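Local coordinates for protein cellulase (Xanthomonas axonopodis pv. citri, PDB 5HOS) that probably hydrolyses internal beta-1,4 linkages of cellulose, as an endo-beta-1,4-glucanase of glycosyl hydrolase family 5, at residues Thr279-Leu284 against Met330-Pro335; Met299-Trp304 against Pro335-Ile340. One frame throughout, in Å; residues are numbered along the deposited sequence.

Contact 1: residues Thr279-Leu284 against Met330-Pro335; sequences TCNLAL and MSILSP
Ile-332 reaches out from helix 330-341 and meets Asn-281 and Leu-284 of helix 278-293, joining two neighbouring helices on the outside of the (beta/alpha)8 barrel, the TIM-barrel fold of family 5 glycosidases. Its two branches divide the work. CG1, anti to the carbonyl carbon (chi1 -60°), brings Ile-332 CD1 to 3.5 Å from Asn-281 OD1 and 3.6 Å from Asn-281 CB, the two side chains crossing at about a right angle. On the other branch, Ile-332 CG2 lies 3.9 Å from Leu-284 CD2. A beta-branched residue suits this place because a single side chain can meet two residues of the opposing helix. Asn-281 meets the methyl by van der Waals contact alone across these segments; its aliphatic CB can pack while its polar amide is tolerated at a partly exposed position. Leu-284 CD2 also comes within 4.3 Å of Leu-333 CD2; both leucines are buried and wholly apolar, and their forked ends offer methyls to the partner helix. The segments run nearly parallel, at 8°, with axes 10.5 Å apart, a gap that these branched side chains bridge. Farther out, Asn-285 touches Ile-332 and Leu-288 touches Leu-333, while the disulfide from Cys-280 to Cys-243 ties the start of helix 278-293 to the chain before helix 248-262. On the partner helix, Ser-334 uses its OG in a hydrogen bond with Lys-66 O.

Contact 2: residues Met299-Trp304 against Pro335-Ile340; sequences MGWSWW and PRARRI
Trp-301 holds its CG between its own backbone N and carbonyl carbon (chi1 51°), and with chi2 at -104° the indole extends from the strand to helix 330-341, where Ile-340 meets it. The isoleucine sets CG1 anti to its carbonyl carbon (chi1 -67°), which delivers Ile-340 CD1 obliquely to the indole, 3.3 Å from Trp-301 NE1 and 3.7 Å from Trp-301 CE2: close packing, not a hydrogen bond. One turn earlier, the backbone N of Ala-337 lies at the ring edge, 4.0 Å from Trp-301 CZ2, and Ala-337 CB is 4.1 Å from Trp-301 CH2. A small alanine allows the edge of so large a ring to approach the helix backbone, and the long indole spans much of the 10.9 Å between the segment axes. Arg-336 adds CB, 4.2 Å from Trp-301 CZ2, but its charged end leads away to a salt bridge with Glu-292 and a hydrogen bond with Asn-285, both on helix 278-293. An arginine thus serves both surroundings, with an aliphatic root and a polar end. Arg-339 NH2 sits 3.5 Å above the Arg-336 guanidinium plane, toward its rim; Glu-292, also touched by Arg-339, would probably offset the paired charges. The contact joins the last barrel strand to the last helix: strands 267-273 and 29-34 flank strand 298-306, and Leu-288 and Met-291 of helix 278-293 also pack on Trp-301.

Contacts 1 and 2 lie about 11 Å apart, centre to centre, and use successive parts of helix 330-341, sharing Pro-335. Along the chain the order is 279-284, 299-304, 330-335 and 335-340, so the two contacts interlock: helix 278-293 leads into strand 298-306, and the final helix returns to pack on both. They also touch directly, with Leu-333 CD2 3.5 Å from Trp-303 CE3 and Leu-284 CD1 3.8 Å from Trp-303 CZ3. Contact 1 joins helices 278-293 and 330-341 to each other, contact 2 joins helix 330-341 to strand 298-306, and through Trp-303 the two meet in one packed region. Beside it, strand 298-306 meets strand 29-34, where the last strand closes the barrel against the first.

Contact 1: residues Thr279-Leu284 against Met330-Pro335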
loop_
_atom_site.group_PDB
_atom_site.type_symbol
_atom_site.label_atom_id
_atom_site.label_comp_id
_atom_site.label_asym_id
_atom_site.label_seq_id
_atom_site.Cartn_x
_atom_site.Cartn_y
_atom_site.Cartn_z
ATOM N N THR A 279 -0.421 25.303 -3.532
ATOM C CA THR A 279 -1.578 24.593 -4.093
ATOM C C THR A 279 -1.655 23.149 -3.601
ATOM O O THR A 279 -2.728 22.688 -3.212
ATOM C CB THR A 279 -1.571 24.640 -5.636
ATOM O OG1 THR A 279 -1.525 25.997 -6.047
ATOM C CG2 THR A 279 -2.827 23.983 -6.222
ATOM N N CYS A 280 -0.522 22.447 -3.607
ATOM C CA CYS A 280 -0.467 21.081 -3.074
ATOM C C CYS A 280 -0.910 21.015 -1.609
ATOM O O CYS A 280 -1.638 20.095 -1.217
ATOM C CB CYS A 280 0.936 20.483 -3.227
ATOM S SG CYS A 280 1.363 19.917 -4.895
ATOM N N ASN A 281 -0.487 21.993 -0.807
ATOM C CA ASN A 281 -0.872 22.030 0.605
ATOM C C ASN A 281 -2.383 22.133 0.801
ATOM O O ASN A 281 -2.948 21.428 1.636
ATOM C CB ASN A 281 -0.136 23.153 1.342
ATOM C CG ASN A 281 1.362 22.884 1.477
ATOM O OD1 ASN A 281 1.829 21.757 1.279
ATOM N ND2 ASN A 281 2.120 23.923 1.815
ATOM N N LEU A 282 -3.037 22.989 0.015
ATOM C CA LEU A 282 -4.504 23.079 0.031
ATOM C C LEU A 282 -5.157 21.771 -0.405
ATOM O O LEU A 282 -6.093 21.299 0.244
ATOM C CB LEU A 282 -4.999 24.214 -0.869
ATOM C CG LEU A 282 -4.709 25.633 -0.368
ATOM C CD1 LEU A 282 -4.930 26.651 -1.477
ATOM C CD2 LEU A 282 -5.562 25.973 0.851
ATOM N N ALA A 283 -4.654 21.198 -1.497
ATOM C CA ALA A 283 -5.162 19.911 -2.019
ATOM C C ALA A 283 -5.005 18.769 -1.017
ATOM O O ALA A 283 -5.939 17.988 -0.804
ATOM C CB ALA A 283 -4.470 19.556 -3.327
ATOM N N LEU A 284 -3.830 18.693 -0.391
ATOM C CA LEU A 284 -3.546 17.651 0.588
ATOM C C LEU A 284 -4.495 17.750 1.778
ATOM O O LEU A 284 -5.147 16.764 2.133
ATOM C CB LEU A 284 -2.093 17.725 1.062
ATOM C CG LEU A 284 -1.649 16.708 2.116
ATOM C CD1 LEU A 284 -1.846 15.288 1.609
ATOM C CD2 LEU A 284 -0.195 16.946 2.494
ATOM N N MET A 330 4.904 17.259 6.534
ATOM C CA MET A 330 4.568 16.703 7.846
ATOM C C MET A 330 3.726 17.644 8.721
ATOM O O MET A 330 2.960 17.177 9.566
ATOM C CB MET A 330 5.848 16.283 8.600
ATOM C CG MET A 330 5.613 15.458 9.862
ATOM S SD MET A 330 4.617 13.964 9.612
ATOM C CE MET A 330 5.683 13.069 8.477
ATOM N N SER A 331 3.846 18.958 8.517
ATOM C CA SER A 331 3.033 19.920 9.275
ATOM C C SER A 331 1.535 19.796 8.957
ATOM O O SER A 331 0.701 20.231 9.747
ATOM C CB SER A 331 3.515 21.358 9.039
ATOM O OG SER A 331 3.191 21.793 7.733
ATOM N N ILE A 332 1.205 19.207 7.805
ATOM C CA ILE A 332 -0.176 18.852 7.459
ATOM C C ILE A 332 -0.503 17.407 7.838
ATOM O O ILE A 332 -1.570 17.146 8.396
ATOM C CB ILE A 332 -0.444 19.073 5.953
ATOM C CG1 ILE A 332 -0.221 20.551 5.594
ATOM C CG2 ILE A 332 -1.864 18.629 5.587
ATOM C CD1 ILE A 332 -0.035 20.825 4.114
ATOM N N LEU A 333 0.399 16.475 7.524
ATOM C CA LEU A 333 0.144 15.046 7.777
ATOM C C LEU A 333 -0.000 14.726 9.258
ATOM O O LEU A 333 -0.859 13.921 9.635
ATOM C CB LEU A 333 1.244 14.172 7.173
ATOM C CG LEU A 333 1.355 14.181 5.649
ATOM C CD1 LEU A 333 2.688 13.597 5.200
ATOM C CD2 LEU A 333 0.191 13.423 5.013
ATOM N N SER A 334 0.827 15.363 10.089
ATOM C CA SER A 334 0.859 15.054 11.516
ATOM C C SER A 334 -0.452 15.392 12.250
ATOM O O SER A 334 -1.006 14.517 12.915
ATOM C CB SER A 334 2.085 15.686 12.195
ATOM O OG SER A 334 2.174 15.281 13.546
ATOM N N PRO A 335 -0.963 16.640 12.128
ATOM C CA PRO A 335 -2.251 16.918 12.794
ATOM C C PRO A 335 -3.430 16.089 12.254
ATOM O O PRO A 335 -4.336 15.751 13.016
ATOM C CB PRO A 335 -2.475 18.426 12.572
ATOM C CG PRO A 335 -1.455 18.867 11.583
ATOM C CD PRO A 335 -0.344 17.863 11.579
#

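Contact 2: residues Met299-Trp304 against Pro335-Ile340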
loop_
_atom_site.group_PDB
_atom_site.type_symbol
_atom_site.label_atom_id
_atom_site.label_comp_id
_atom_site.label_asym_id
_atom_site.label_seq_id
_atom_site.Cartn_x
_atom_site.Cartn_y
_atom_site.Cartn_z
ATOM N N MET A 299 -11.239 3.950 5.476
ATOM C CA MET A 299 -10.728 3.275 6.670
ATOM C C MET A 299 -9.281 3.663 7.018
ATOM O O MET A 299 -8.857 3.522 8.155
ATOM C CB MET A 299 -10.859 1.743 6.498
ATOM C CG MET A 299 -9.665 0.964 5.867
ATOM S SD MET A 299 -9.758 -0.592 6.797
ATOM C CE MET A 299 -8.210 -1.177 6.183
ATOM N N GLY A 300 -8.512 4.124 6.040
ATOM C CA GLY A 300 -7.132 4.473 6.291
ATOM C C GLY A 300 -6.401 5.053 5.108
ATOM O O GLY A 300 -6.892 5.032 3.974
ATOM N N TRP A 301 -5.227 5.595 5.394
ATOM C CA TRP A 301 -4.324 6.090 4.353
ATOM C C TRP A 301 -2.875 5.960 4.761
ATOM O O TRP A 301 -2.565 5.862 5.944
ATOM C CB TRP A 301 -4.642 7.538 3.968
ATOM C CG TRP A 301 -4.770 8.564 5.103
ATOM C CD1 TRP A 301 -5.933 9.075 5.589
ATOM C CD2 TRP A 301 -3.715 9.240 5.812
ATOM N NE1 TRP A 301 -5.684 9.998 6.569
ATOM C CE2 TRP A 301 -4.330 10.127 6.726
ATOM C CE3 TRP A 301 -2.315 9.176 5.776
ATOM C CZ2 TRP A 301 -3.594 10.943 7.602
ATOM C CZ3 TRP A 301 -1.583 9.996 6.648
ATOM C CH2 TRP A 301 -2.228 10.867 7.540
ATOM N N SER A 302 -1.992 5.944 3.761
ATOM C CA SER A 302 -0.556 5.903 3.995
ATOM C C SER A 302 0.169 6.660 2.886
ATOM O O SER A 302 0.026 6.356 1.697
ATOM C CB SER A 302 -0.019 4.459 4.160
ATOM O OG SER A 302 -0.434 3.583 3.120
ATOM N N TRP A 303 0.894 7.691 3.313
ATOM C CA TRP A 303 1.646 8.593 2.444
ATOM C C TRP A 303 2.803 7.890 1.752
ATOM O O TRP A 303 3.481 7.054 2.362
ATOM C CB TRP A 303 2.194 9.732 3.314
ATOM C CG TRP A 303 3.137 10.678 2.662
ATOM C CD1 TRP A 303 4.495 10.544 2.538
ATOM C CD2 TRP A 303 2.800 11.930 2.080
ATOM N NE1 TRP A 303 5.020 11.639 1.894
ATOM C CE2 TRP A 303 4.002 12.512 1.612
ATOM C CE3 TRP A 303 1.595 12.629 1.911
ATOM C CZ2 TRP A 303 4.031 13.757 0.983
ATOM C CZ3 TRP A 303 1.623 13.866 1.285
ATOM C CH2 TRP A 303 2.830 14.416 0.830
ATOM N N TRP A 304 3.034 8.236 0.486
ATOM C CA TRP A 304 4.222 7.797 -0.242
ATOM C C TRP A 304 5.125 9.031 -0.391
ATOM O O TRP A 304 4.732 9.974 -1.076
ATOM C CB TRP A 304 3.866 7.245 -1.632
ATOM C CG TRP A 304 5.086 6.738 -2.336
ATOM C CD1 TRP A 304 5.971 7.469 -3.070
ATOM C CD2 TRP A 304 5.587 5.398 -2.324
ATOM N NE1 TRP A 304 6.989 6.666 -3.526
ATOM C CE2 TRP A 304 6.784 5.391 -3.076
ATOM C CE3 TRP A 304 5.150 4.206 -1.741
ATOM C CZ2 TRP A 304 7.534 4.230 -3.278
ATOM C CZ3 TRP A 304 5.899 3.051 -1.936
ATOM C CH2 TRP A 304 7.084 3.072 -2.694
ATOM N N PRO A 335 -0.963 16.640 12.128
ATOM C CA PRO A 335 -2.251 16.918 12.794
ATOM C C PRO A 335 -3.430 16.089 12.254
ATOM O O PRO A 335 -4.336 15.751 13.016
ATOM C CB PRO A 335 -2.475 18.426 12.572
ATOM C CG PRO A 335 -1.455 18.867 11.583
ATOM C CD PRO A 335 -0.344 17.863 11.579
ATOM N N ARG A 336 -3.412 15.758 10.964
ATOM C CA ARG A 336 -4.451 14.902 10.375
ATOM C C ARG A 336 -4.359 13.474 10.920
ATOM O O ARG A 336 -5.377 12.869 11.270
ATOM C CB ARG A 336 -4.360 14.917 8.847
ATOM C CG ARG A 336 -4.670 16.275 8.231
ATOM C CD ARG A 336 -6.160 16.576 8.258
ATOM N NE ARG A 336 -6.470 17.853 7.614
ATOM C CZ ARG A 336 -7.693 18.373 7.495
ATOM N NH1 ARG A 336 -7.849 19.545 6.888
ATOM N NH2 ARG A 336 -8.759 17.736 7.978
ATOM N N ALA A 337 -3.137 12.954 11.015
ATOM C CA ALA A 337 -2.898 11.658 11.654
ATOM C C ALA A 337 -3.362 11.655 13.112
ATOM O O ALA A 337 -3.989 10.698 13.562
ATOM C CB ALA A 337 -1.425 11.272 11.564
ATOM N N ARG A 338 -3.073 12.738 13.834
ATOM C CA ARG A 338 -3.466 12.848 15.244
ATOM C C ARG A 338 -4.978 12.732 15.458
ATOM O O ARG A 338 -5.412 12.086 16.402
ATOM C CB ARG A 338 -2.946 14.150 15.861
ATOM C CG ARG A 338 -3.076 14.199 17.373
ATOM C CD ARG A 338 -2.397 15.430 17.952
ATOM N NE ARG A 338 -2.104 15.249 19.377
ATOM C CZ ARG A 338 -1.219 15.956 20.085
ATOM N NH1 ARG A 338 -0.498 16.934 19.531
ATOM N NH2 ARG A 338 -1.048 15.678 21.375
ATOM N N ARG A 339 -5.766 13.357 14.589
ATOM C CA ARG A 339 -7.233 13.232 14.641
ATOM C C ARG A 339 -7.701 11.772 14.490
ATOM O O ARG A 339 -8.712 11.377 15.075
ATOM C CB ARG A 339 -7.896 14.131 13.582
ATOM C CG ARG A 339 -7.894 15.610 13.955
ATOM C CD ARG A 339 -8.349 16.537 12.824
ATOM N NE ARG A 339 -7.223 17.253 12.205
ATOM C CZ ARG A 339 -7.312 18.368 11.470
ATOM N NH1 ARG A 339 -8.490 18.950 11.220
ATOM N NH2 ARG A 339 -6.202 18.920 10.974
ATOM N N ILE A 340 -6.952 10.987 13.715
ATOM C CA ILE A 340 -7.235 9.561 13.519
ATOM C C ILE A 340 -6.778 8.716 14.711
ATOM O O ILE A 340 -7.542 7.876 15.197
ATOM C CB ILE A 340 -6.613 9.060 12.184
ATOM C CG1 ILE A 340 -7.333 9.737 11.009
ATOM C CG2 ILE A 340 -6.699 7.540 12.046
ATOM C CD1 ILE A 340 -6.540 9.757 9.725
#